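Local atomic coordinates of UDP-glucose 4-epimerase (Brucella ovis, PDB entry 4WOK), a protein that probably interconverts UDP-glucose and UDP-galactose, using bound NAD to oxidise and then re-reduce the sugar at C4. Residues S25-L30 with A79-A84; A32-A37 with A242-V247; T198-R203 with R270-S275; V247-E252 with E308-H313. The protein carries 2 engineered substitutions. All blocks are in the same frame, centred on the assembly; numbering follows the deposited sequence. Where two conformers were deposited one is given.

Contact 1: residues S25-L30 with A79-A84. With NAD (nicotinamide-adenine-dinucleotide), chain B.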
# COMPACT_ATOMS: atom_id res chain seq x y z
N SER A 25 10.09 -0.45 1.27
CA SER A 25 11.39 0.20 1.41
C SER A 25 11.24 1.50 2.21
O SER A 25 12.09 1.80 3.05
CB SER A 25 12.05 0.47 0.05
OG SER A 25 11.26 1.35 -0.76
N HIS A 26 10.17 2.25 1.96
CA HIS A 26 9.93 3.46 2.77
C HIS A 26 9.74 3.11 4.25
O HIS A 26 10.14 3.87 5.15
CB HIS A 26 8.72 4.23 2.25
CG HIS A 26 9.01 5.07 1.04
ND1 HIS A 26 9.05 4.55 -0.23
CD2 HIS A 26 9.28 6.39 0.92
CE1 HIS A 26 9.33 5.51 -1.09
NE2 HIS A 26 9.47 6.64 -0.42
N THR A 27 9.10 1.98 4.49
CA THR A 27 8.83 1.55 5.86
C THR A 27 10.12 1.08 6.54
O THR A 27 10.33 1.37 7.72
CB THR A 27 7.77 0.43 5.87
OG1 THR A 27 6.56 0.96 5.31
CG2 THR A 27 7.52 -0.08 7.30
N ALA A 28 10.97 0.38 5.79
CA ALA A 28 12.30 0.01 6.30
C ALA A 28 13.12 1.24 6.68
O ALA A 28 13.75 1.28 7.74
CB ALA A 28 13.04 -0.83 5.26
N LYS A 29 13.14 2.25 5.80
CA LYS A 29 13.83 3.51 6.11
C LYS A 29 13.32 4.10 7.41
O LYS A 29 14.11 4.54 8.27
CB LYS A 29 13.65 4.51 4.96
CG LYS A 29 14.24 5.90 5.21
CD LYS A 29 14.15 6.77 3.94
CE LYS A 29 15.00 8.02 4.03
NZ LYS A 29 14.37 9.08 4.85
N LEU A 30 12.00 4.13 7.58
CA LEU A 30 11.42 4.73 8.77
C LEU A 30 11.74 3.91 10.01
O LEU A 30 12.09 4.47 11.05
CB LEU A 30 9.90 4.87 8.63
CG LEU A 30 9.35 5.77 9.74
CD1 LEU A 30 9.48 7.22 9.35
CD2 LEU A 30 7.92 5.43 10.10
N ALA A 79 8.49 -8.20 15.22
CA ALA A 79 7.29 -8.05 14.43
C ALA A 79 7.59 -8.38 12.98
O ALA A 79 8.75 -8.29 12.55
CB ALA A 79 6.72 -6.63 14.53
N VAL A 80 6.55 -8.73 12.23
CA VAL A 80 6.64 -8.98 10.80
C VAL A 80 5.66 -8.04 10.09
O VAL A 80 4.50 -7.98 10.45
CB VAL A 80 6.31 -10.46 10.46
CG1 VAL A 80 6.34 -10.71 8.94
CG2 VAL A 80 7.28 -11.39 11.18
N ILE A 81 6.16 -7.29 9.11
CA ILE A 81 5.29 -6.45 8.29
C ILE A 81 5.22 -7.07 6.90
O ILE A 81 6.24 -7.28 6.25
CB ILE A 81 5.80 -5.01 8.21
CG1 ILE A 81 6.18 -4.51 9.62
CG2 ILE A 81 4.73 -4.12 7.61
CD1 ILE A 81 6.68 -3.08 9.61
N HIS A 82 4.00 -7.35 6.46
CA HIS A 82 3.77 -8.15 5.26
C HIS A 82 3.30 -7.25 4.12
O HIS A 82 2.13 -6.87 4.06
CB HIS A 82 2.74 -9.24 5.57
CG HIS A 82 2.40 -10.11 4.40
ND1 HIS A 82 3.19 -10.16 3.27
CD2 HIS A 82 1.38 -10.97 4.20
CE1 HIS A 82 2.65 -11.02 2.41
NE2 HIS A 82 1.55 -11.52 2.94
N PHE A 83 4.22 -6.90 3.23
CA PHE A 83 3.92 -6.14 2.01
C PHE A 83 4.00 -7.00 0.74
O PHE A 83 3.82 -6.49 -0.36
CB PHE A 83 4.92 -5.00 1.80
CG PHE A 83 4.88 -3.92 2.85
CD1 PHE A 83 3.87 -2.98 2.87
CD2 PHE A 83 5.91 -3.82 3.79
CE1 PHE A 83 3.86 -1.95 3.83
CE2 PHE A 83 5.90 -2.81 4.74
CZ PHE A 83 4.87 -1.88 4.76
N ALA A 84 4.34 -8.27 0.90
CA ALA A 84 4.73 -9.09 -0.24
C ALA A 84 3.50 -9.61 -0.97
O ALA A 84 2.96 -10.66 -0.65
CB ALA A 84 5.61 -10.24 0.22
PA NAD B . 5.62 -3.30 -4.77
O1A NAD B . 5.40 -4.38 -5.81
O2A NAD B . 6.56 -2.14 -4.95
O5B NAD B . 6.29 -4.15 -3.42
C5B NAD B . 5.92 -5.52 -3.44
C4B NAD B . 7.17 -6.26 -2.88
O4B NAD B . 6.84 -7.62 -2.57
C3B NAD B . 8.16 -6.24 -4.05
O3B NAD B . 9.41 -5.85 -3.55
C2B NAD B . 8.15 -7.72 -4.52
O2B NAD B . 9.38 -8.08 -5.01
C1B NAD B . 7.86 -8.45 -3.16
N9A NAD B . 7.18 -9.75 -3.36
C8A NAD B . 6.03 -10.04 -4.13
N7A NAD B . 5.68 -11.33 -4.06
C5A NAD B . 6.63 -11.89 -3.20
C6A NAD B . 6.81 -13.22 -2.74
N6A NAD B . 5.95 -14.21 -3.13
N1A NAD B . 7.83 -13.50 -1.90
C2A NAD B . 8.67 -12.47 -1.54
N3A NAD B . 8.62 -11.16 -1.91
C4A NAD B . 7.57 -10.92 -2.75
O3 NAD B . 4.09 -3.00 -4.39
PN NAD B . 3.82 -1.87 -3.27
O1N NAD B . 4.94 -1.43 -2.38
O2N NAD B . 2.82 -0.97 -3.92
O5D NAD B . 2.64 -2.51 -2.19
C5D NAD B . 3.08 -3.58 -1.51
C4D NAD B . 1.96 -3.93 -0.53
O4D NAD B . 1.06 -2.76 -0.39
C3D NAD B . 1.09 -5.06 -1.11
O3D NAD B . 0.63 -5.78 -0.02
C2D NAD B . -0.04 -4.26 -1.76
O2D NAD B . -1.24 -4.93 -1.86
C1D NAD B . -0.23 -3.22 -0.63
N1N NAD B . -1.10 -2.06 -1.17
C2N NAD B . -0.50 -1.18 -2.06
C3N NAD B . -1.28 -0.10 -2.57
C7N NAD B . -0.64 0.86 -3.54
O7N NAD B . -1.28 1.82 -3.97
N7N NAD B . 0.66 0.64 -3.93
C4N NAD B . -2.61 0.03 -2.17
C5N NAD B . -3.18 -0.88 -1.28
C6N NAD B . -2.41 -1.94 -0.77

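Contact 2: residues A32-A37 with A242-V247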
# COMPACT_ATOMS: atom_id res chain seq x y z
N ALA A 32 14.30 2.13 10.62
CA ALA A 32 15.69 2.38 10.98
C ALA A 32 15.86 3.74 11.64
O ALA A 32 16.71 3.90 12.52
CB ALA A 32 16.59 2.27 9.76
N GLY A 33 15.05 4.70 11.23
CA GLY A 33 15.07 6.02 11.85
C GLY A 33 14.57 5.97 13.28
O GLY A 33 14.94 6.81 14.10
N GLN A 34 13.72 5.00 13.59
CA GLN A 34 13.19 4.91 14.94
C GLN A 34 13.96 3.89 15.78
O GLN A 34 13.55 3.54 16.89
CB GLN A 34 11.69 4.59 14.92
CG GLN A 34 10.87 5.75 14.35
CD GLN A 34 9.37 5.48 14.33
OE1 GLN A 34 8.87 4.63 15.06
NE2 GLN A 34 8.65 6.23 13.50
N GLY A 35 15.10 3.45 15.27
CA GLY A 35 15.99 2.61 16.04
C GLY A 35 15.78 1.11 15.89
O GLY A 35 16.42 0.32 16.58
N TYR A 36 14.87 0.72 15.01
CA TYR A 36 14.73 -0.70 14.68
C TYR A 36 15.75 -1.09 13.63
O TYR A 36 16.32 -0.24 12.94
CB TYR A 36 13.32 -1.01 14.18
CG TYR A 36 12.25 -0.91 15.23
CD1 TYR A 36 12.06 -1.93 16.16
CD2 TYR A 36 11.43 0.21 15.31
CE1 TYR A 36 11.08 -1.84 17.13
CE2 TYR A 36 10.45 0.31 16.28
CZ TYR A 36 10.28 -0.72 17.18
OH TYR A 36 9.30 -0.62 18.15
N ALA A 37 15.99 -2.39 13.53
CA ALA A 37 16.82 -2.93 12.47
C ALA A 37 15.92 -3.67 11.49
O ALA A 37 15.60 -4.84 11.69
CB ALA A 37 17.89 -3.86 13.02
N ALA A 242 2.30 4.68 9.75
CA ALA A 242 1.21 3.88 10.31
C ALA A 242 1.61 2.42 10.55
O ALA A 242 1.19 1.81 11.53
CB ALA A 242 0.01 3.93 9.41
N HIS A 243 2.40 1.86 9.64
CA HIS A 243 2.80 0.46 9.79
C HIS A 243 3.72 0.33 11.00
O HIS A 243 3.67 -0.68 11.71
CB HIS A 243 3.49 -0.05 8.53
CG HIS A 243 2.54 -0.35 7.41
ND1 HIS A 243 1.84 0.63 6.74
CD2 HIS A 243 2.19 -1.53 6.83
CE1 HIS A 243 1.10 0.07 5.80
NE2 HIS A 243 1.29 -1.24 5.83
N VAL A 244 4.54 1.34 11.26
CA VAL A 244 5.40 1.27 12.43
C VAL A 244 4.58 1.54 13.70
O VAL A 244 4.80 0.90 14.74
CB VAL A 244 6.61 2.25 12.34
CG1 VAL A 244 7.43 2.21 13.61
CG2 VAL A 244 7.48 1.88 11.14
N LEU A 245 3.61 2.46 13.63
CA LEU A 245 2.73 2.65 14.78
C LEU A 245 2.01 1.33 15.11
O LEU A 245 1.81 0.99 16.27
CB LEU A 245 1.71 3.75 14.53
CG LEU A 245 2.19 5.19 14.62
CD1 LEU A 245 1.11 6.11 14.09
CD2 LEU A 245 2.55 5.58 16.07
N ALA A 246 1.65 0.58 14.08
CA ALA A 246 0.98 -0.71 14.28
C ALA A 246 1.91 -1.69 15.01
O ALA A 246 1.47 -2.47 15.87
CB ALA A 246 0.52 -1.28 12.92
N VAL A 247 3.20 -1.65 14.68
CA VAL A 247 4.19 -2.44 15.40
C VAL A 247 4.19 -2.05 16.88
O VAL A 247 4.19 -2.90 17.77
CB VAL A 247 5.61 -2.27 14.81
CG1 VAL A 247 6.65 -2.87 15.74
CG2 VAL A 247 5.72 -2.89 13.39

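Contact 3: residues T198-R203 with R270-S275. With ZN (zinc ion), chain C.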
# COMPACT_ATOMS: atom_id res chain seq x y z
N THR A 198 1.39 1.19 -13.32
CA THR A 198 -0.06 1.20 -13.56
C THR A 198 -0.81 2.20 -12.69
O THR A 198 -2.02 2.35 -12.83
CB THR A 198 -0.68 -0.20 -13.31
OG1 THR A 198 -0.54 -0.54 -11.92
CG2 THR A 198 0.02 -1.26 -14.16
N HIS A 199 -0.11 2.87 -11.79
CA HIS A 199 -0.78 3.75 -10.83
C HIS A 199 -0.96 5.14 -11.44
O HIS A 199 -0.15 5.58 -12.25
CB HIS A 199 0.01 3.80 -9.52
CG HIS A 199 0.05 2.48 -8.82
ND1 HIS A 199 1.21 1.75 -8.66
CD2 HIS A 199 -0.94 1.74 -8.26
CE1 HIS A 199 0.94 0.62 -8.03
NE2 HIS A 199 -0.36 0.59 -7.77
N LEU A 200 -2.04 5.80 -11.04
CA LEU A 200 -2.53 6.99 -11.73
C LEU A 200 -1.57 8.17 -11.68
O LEU A 200 -1.23 8.75 -12.71
CB LEU A 200 -3.89 7.38 -11.14
CG LEU A 200 -4.74 8.45 -11.83
CD1 LEU A 200 -4.33 9.84 -11.36
CD2 LEU A 200 -4.66 8.32 -13.35
N ILE A 201 -1.13 8.56 -10.48
CA ILE A 201 -0.28 9.73 -10.38
C ILE A 201 1.08 9.54 -11.08
O ILE A 201 1.53 10.43 -11.81
CB ILE A 201 -0.08 10.14 -8.91
CG1 ILE A 201 -1.42 10.56 -8.32
CG2 ILE A 201 0.93 11.25 -8.83
CD1 ILE A 201 -1.37 10.99 -6.86
N PRO A 202 1.72 8.36 -10.91
CA PRO A 202 2.90 8.12 -11.74
C PRO A 202 2.64 8.16 -13.24
O PRO A 202 3.47 8.72 -13.96
CB PRO A 202 3.32 6.71 -11.32
CG PRO A 202 2.96 6.68 -9.86
CD PRO A 202 1.62 7.37 -9.81
N ARG A 203 1.54 7.58 -13.71
CA ARG A 203 1.24 7.62 -15.13
C ARG A 203 1.02 9.06 -15.61
O ARG A 203 1.53 9.47 -16.65
CB ARG A 203 0.01 6.75 -15.44
CG ARG A 203 0.30 5.24 -15.39
CD ARG A 203 -0.94 4.41 -15.71
NE ARG A 203 -1.54 4.78 -17.00
CZ ARG A 203 -2.78 5.25 -17.13
NH1 ARG A 203 -3.55 5.40 -16.07
NH2 ARG A 203 -3.25 5.56 -18.34
N ARG A 270 -8.81 15.61 -12.26
CA ARG A 270 -8.56 16.97 -12.70
C ARG A 270 -7.64 17.69 -11.73
O ARG A 270 -6.66 18.32 -12.15
CB ARG A 270 -9.88 17.74 -12.87
CG ARG A 270 -9.70 19.18 -13.35
CD ARG A 270 -9.15 19.24 -14.78
NE ARG A 270 -10.10 18.70 -15.76
CZ ARG A 270 -9.74 18.15 -16.91
NH1 ARG A 270 -8.46 18.06 -17.25
NH2 ARG A 270 -10.67 17.68 -17.74
N GLU A 271 -7.92 17.57 -10.43
CA GLU A 271 -7.08 18.21 -9.41
C GLU A 271 -5.63 17.77 -9.55
O GLU A 271 -4.71 18.58 -9.47
CB GLU A 271 -7.57 17.87 -8.00
CG GLU A 271 -8.96 18.37 -7.63
CD GLU A 271 -9.35 17.93 -6.23
OE1 GLU A 271 -8.73 18.42 -5.26
OE2 GLU A 271 -10.25 17.07 -6.08
N ILE A 272 -5.44 16.47 -9.75
CA ILE A 272 -4.11 15.91 -9.88
C ILE A 272 -3.40 16.47 -11.10
O ILE A 272 -2.27 16.95 -11.02
CB ILE A 272 -4.17 14.37 -9.95
CG1 ILE A 272 -4.46 13.81 -8.56
CG2 ILE A 272 -2.86 13.81 -10.49
CD1 ILE A 272 -4.92 12.38 -8.56
N VAL A 273 -4.07 16.42 -12.25
CA VAL A 273 -3.51 16.94 -13.48
C VAL A 273 -3.19 18.43 -13.34
O VAL A 273 -2.11 18.88 -13.71
CB VAL A 273 -4.48 16.70 -14.65
CG1 VAL A 273 -4.19 17.63 -15.81
CG2 VAL A 273 -4.41 15.24 -15.07
N GLN A 274 -4.12 19.18 -12.76
CA GLN A 274 -3.91 20.61 -12.52
C GLN A 274 -2.70 20.86 -11.64
O GLN A 274 -1.88 21.73 -11.92
CB GLN A 274 -5.14 21.24 -11.89
CG GLN A 274 -6.34 21.35 -12.79
CD GLN A 274 -7.56 21.88 -12.05
OE1 GLN A 274 -7.83 21.48 -10.91
NE2 GLN A 274 -8.28 22.80 -12.68
N SER A 275 -2.60 20.10 -10.55
CA SER A 275 -1.51 20.25 -9.60
C SER A 275 -0.16 19.98 -10.26
O SER A 275 0.80 20.72 -10.04
CB SER A 275 -1.72 19.32 -8.40
OG SER A 275 -0.73 19.53 -7.41
ZN ZN C . 3.17 2.03 -9.24

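Contact 4: residues V247-E252 with E308-H313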
# COMPACT_ATOMS: atom_id res chain seq x y z
N VAL A 247 3.20 -1.65 14.68
CA VAL A 247 4.19 -2.44 15.40
C VAL A 247 4.19 -2.05 16.88
O VAL A 247 4.19 -2.90 17.77
CB VAL A 247 5.61 -2.27 14.81
CG1 VAL A 247 6.65 -2.87 15.74
CG2 VAL A 247 5.72 -2.89 13.39
N GLU A 248 4.20 -0.75 17.14
CA GLU A 248 4.23 -0.26 18.52
C GLU A 248 3.00 -0.72 19.29
O GLU A 248 3.08 -1.09 20.46
CB GLU A 248 4.34 1.27 18.57
CG GLU A 248 5.60 1.82 17.95
CD GLU A 248 6.85 1.39 18.70
OE1 GLU A 248 7.92 1.28 18.06
OE2 GLU A 248 6.76 1.18 19.93
N HIS A 249 1.86 -0.66 18.61
CA HIS A 249 0.58 -1.05 19.19
C HIS A 249 0.61 -2.48 19.70
O HIS A 249 0.17 -2.76 20.81
CB HIS A 249 -0.54 -0.88 18.16
CG HIS A 249 -1.87 -1.37 18.62
ND1 HIS A 249 -2.73 -0.61 19.39
CD2 HIS A 249 -2.51 -2.55 18.40
CE1 HIS A 249 -3.83 -1.30 19.63
NE2 HIS A 249 -3.72 -2.48 19.04
N LEU A 250 1.11 -3.40 18.88
CA LEU A 250 1.17 -4.81 19.28
C LEU A 250 2.26 -5.02 20.32
O LEU A 250 2.12 -5.87 21.20
CB LEU A 250 1.40 -5.72 18.07
CG LEU A 250 0.25 -5.77 17.06
CD1 LEU A 250 0.60 -6.68 15.88
CD2 LEU A 250 -1.04 -6.25 17.72
N LYS A 251 3.34 -4.26 20.22
CA LYS A 251 4.40 -4.35 21.22
C LYS A 251 3.86 -4.00 22.60
O LYS A 251 4.18 -4.67 23.58
CB LYS A 251 5.57 -3.43 20.88
CG LYS A 251 6.67 -4.08 20.07
CD LYS A 251 7.84 -3.13 19.86
CE LYS A 251 8.50 -2.76 21.18
NZ LYS A 251 9.60 -1.77 20.99
N GLU A 252 3.02 -2.97 22.66
CA GLU A 252 2.45 -2.48 23.92
C GLU A 252 1.20 -3.26 24.31
O GLU A 252 0.28 -2.70 24.91
CB GLU A 252 2.10 -1.00 23.81
CG GLU A 252 3.25 -0.07 23.45
CD GLU A 252 2.75 1.32 23.03
OE1 GLU A 252 1.52 1.50 22.90
OE2 GLU A 252 3.59 2.23 22.85
N GLU A 308 -8.23 6.97 16.53
CA GLU A 308 -8.57 6.52 17.87
C GLU A 308 -7.64 5.41 18.38
O GLU A 308 -7.13 5.49 19.49
CB GLU A 308 -10.02 6.02 17.92
CG GLU A 308 -10.39 5.39 19.25
CD GLU A 308 -11.81 4.87 19.30
OE1 GLU A 308 -12.49 4.88 18.25
OE2 GLU A 308 -12.25 4.45 20.39
N LYS A 309 -7.42 4.39 17.56
CA LYS A 309 -6.74 3.19 18.04
C LYS A 309 -5.21 3.25 17.91
O LYS A 309 -4.50 2.61 18.69
CB LYS A 309 -7.26 1.96 17.30
CG LYS A 309 -8.76 1.72 17.46
CD LYS A 309 -9.12 1.42 18.91
CE LYS A 309 -10.55 0.92 19.02
NZ LYS A 309 -11.10 1.06 20.40
N LEU A 310 -4.71 3.99 16.93
CA LEU A 310 -3.27 4.09 16.72
C LEU A 310 -2.71 5.47 17.02
O LEU A 310 -1.50 5.66 17.04
CB LEU A 310 -2.92 3.71 15.27
CG LEU A 310 -3.03 2.24 14.88
CD1 LEU A 310 -2.54 2.03 13.46
CD2 LEU A 310 -2.25 1.36 15.87
N GLY A 311 -3.59 6.44 17.24
CA GLY A 311 -3.17 7.83 17.35
C GLY A 311 -2.58 8.32 16.04
O GLY A 311 -1.67 9.15 16.04
N PHE A 312 -3.08 7.80 14.93
CA PHE A 312 -2.52 8.10 13.61
C PHE A 312 -3.27 9.17 12.82
O PHE A 312 -4.47 9.06 12.60
CB PHE A 312 -2.46 6.83 12.75
CG PHE A 312 -2.07 7.09 11.33
CD1 PHE A 312 -0.76 7.36 10.99
CD2 PHE A 312 -3.02 7.04 10.32
CE1 PHE A 312 -0.40 7.61 9.66
CE2 PHE A 312 -2.66 7.29 9.00
CZ PHE A 312 -1.36 7.57 8.68
N HIS A 313 -2.53 10.20 12.40
CA HIS A 313 -3.02 11.20 11.45
C HIS A 313 -2.01 11.34 10.32
O HIS A 313 -0.80 11.26 10.57
CB HIS A 313 -3.23 12.57 12.12
CG HIS A 313 -3.98 12.50 13.40
ND1 HIS A 313 -3.36 12.23 14.61
CD2 HIS A 313 -5.30 12.64 13.68
CE1 HIS A 313 -4.27 12.21 15.57
NE2 HIS A 313 -5.45 12.45 15.03
O HOH W 1 -1.73 1.85 20.20

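Contact 1: residues S25-L30 with A79-A84
Thr27 packs against both Ile81 and Phe83 and is the one residue of helix segment 25-30 to do so. Its OG1 sits beside the backbone N (chi1 -61°), which leaves CG2 anti to that N, and this methyl meets Ile81 tip to tip, Thr27 CG2 lying 3.9 Å from Ile81 CD1. The hydroxyl comes obliquely to the ring, Thr27 OG1 standing 3.4 Å from Phe83 CZ, but its polar partner is Ile23 O, one turn back in the same helix. Threonine suits this buried place because its oxygen is satisfied within the helix while its methyl serves the core.

Beyond the ring the chain turns to the cofactor. Phe83 CB is 3.9 Å from NAD C4D, and Ala84 CB approaches the adenine at NAD C4A, 3.6 Å away; the small methyl lets the nucleotide come close. The solvent side of the helix is looser, with Lys29 partly exposed. Leu30, though also partly exposed, still touches Val244.

This is Rossmann-fold layering. Strand 79-82 runs parallel beside 13-17 in the central sheet, helix 22-33 covers it, and helix 236-251 flanks both, with Ala240 on Thr27 and His243 against Ile81 and Phe83.

Contact 2: residues A32-A37 with A242-V247
Tyr36 reaches from the chain leaving helix 22-33 to Val244 and Val247 on helix 236-251. Its CB and CG touch nothing of that helix; they carry the ring across, with CG set beside the backbone N (chi1 -69°). Farther out the ring closes on the valines obliquely. Along one side Tyr36 CE2 comes to 4.5 Å from Val244 CG1, and at the end of the ring Tyr36 CZ is also 4.5 Å from Val247 CG1. The tip follows, Tyr36 OH passing Val247 CG1 at 4.2 Å and probably hydrogen-bonding to Lys251; its approach to Glu248 is improbably short, so the geometry of that bond is doubtful. Tyrosine suits the place because its ring lies against the valines and its hydroxyl still reaches charged groups farther along the helix.

Val244 CG1, anti to its own backbone N (chi1 176°), is the branch that meets the Tyr36 ring. Gln34 arrives from the opposite direction as an extended chain at the exposed margin, but it has two conformers, so its amide's approach to Val244 is doubtful. The turn that delivers both residues is a Schellman motif: Gly35 is its C-prime residue, Tyr36 N bonds to Leu31 O, and a weak bond joins Gly35 N to Ala32 O. The positive phi of Gly35, 92°, suits a residue with no CB.

No hydrogen bond joins the two segments themselves, so their contact rests on van der Waals packing of beta-branched side chains with a ring, and its polarity is confined to the phenol end and the solvent margin.

Contact 3: residues T198-R203 with R270-S275
Ile272 presses its terminal methyl between Leu200 and Ile201, joining helix 269-280 to the first turn of helix 200-209. Along 270-275, Arg270 opens the segment with its backbone N bonded to Thr228 OG1. Glu271 turns back to the helix start, where its OE2 accepts a hydrogen bond from Ser268 N, an interaction that suits an acidic side chain in a first helical turn.

Ile272 then carries the whole contact. Its CG1 lies beside the backbone N (chi1 -75°), which sends Ile272 CD1 across to 3.8 Å from Leu200 CD1, the two chains crossing aslant. Ile201 is met at about a right angle, Ile201 CG1 standing 4.0 Å from Ile272 CD1, and Ile272 CG2 reaches the same carbon at 4.2 Å. Branched aliphatic chains suit this purely apolar joint, which Tyr233 of strand 230-235 also lines. Val273 touches Val286 of strand 286-289, and Ser275, small and buried, fits under helix 319-326.

On the far side of the first segment, His199 occupies the N-cap position and binds zinc through ND1 at 2.1 Å, with Glu192, His194 and Glu197 completing the site. The same histidine touches NAD. Helices packed around short strands beyond the Rossmann sheet are typical of the smaller C-terminal domain of epimerases of this family, here with a zinc site at its margin.

Contact 4: residues V247-E252 with E308-H313
The His249 imidazole has a water at its edge, in the ring plane beside ND1, while Leu310 CD2 and the Lys309 carbonyl approach it obliquely. The ring projects from helix 236-251, which flanks the central parallel sheet of the Rossmann fold, toward helix 304-310, and strand 257-260 at the border of that sheet lies beneath both. His249 CG is anti to the backbone N (chi1 175°), which carries the ring toward the other helix.

The apolar half of the contact is short. Leu310 crosses His249 at about a right angle, and Leu310 CD2 rests 3.6 Å from His249 CB and 3.9 Å from His249 CG. Leucine suits this partly exposed place because it covers the base of the ring while also touching Leu257, which His249 and Lys309 touch as well. The polar half needs help: His249 ND1 and Lys309 O are 3.7 Å apart, and the water spans them. Histidine has a second nitrogen to use, and NE2 is hydrogen-bonded to Gly255 O, so the ring is held at both nitrogens, which restrains its rotation.

Lys309 itself turns its side chain away toward solvent, where Lys309 NZ pairs with Glu308 OE2 at 3.6 Å. Gly311 is the first residue to leave helical angles, its phi of 64° coming easily to a residue without a side chain. The bridging water lies 2.8 Å from His249 ND1 and donates to Lys309 O at 3.2 Å.

Overall arrangement
Contacts 1, 2 and 4 form one continuous region on the Rossmann side, whereas contact 3 lies across the centre of the chain, about 26 Å from contact 1 between centres. Contacts 1 and 2 both use helix 22-33; contacts 2 and 4 both use helix 236-251 and share Val247, whose CG2 also touches Ile81 of contact 1. Contacts 1, 2 and 3 are buried and largely apolar, with NAD beside the first and zinc beside the third. Contact 4, at the surface, differs in pairing a small apolar contact with a water bridge.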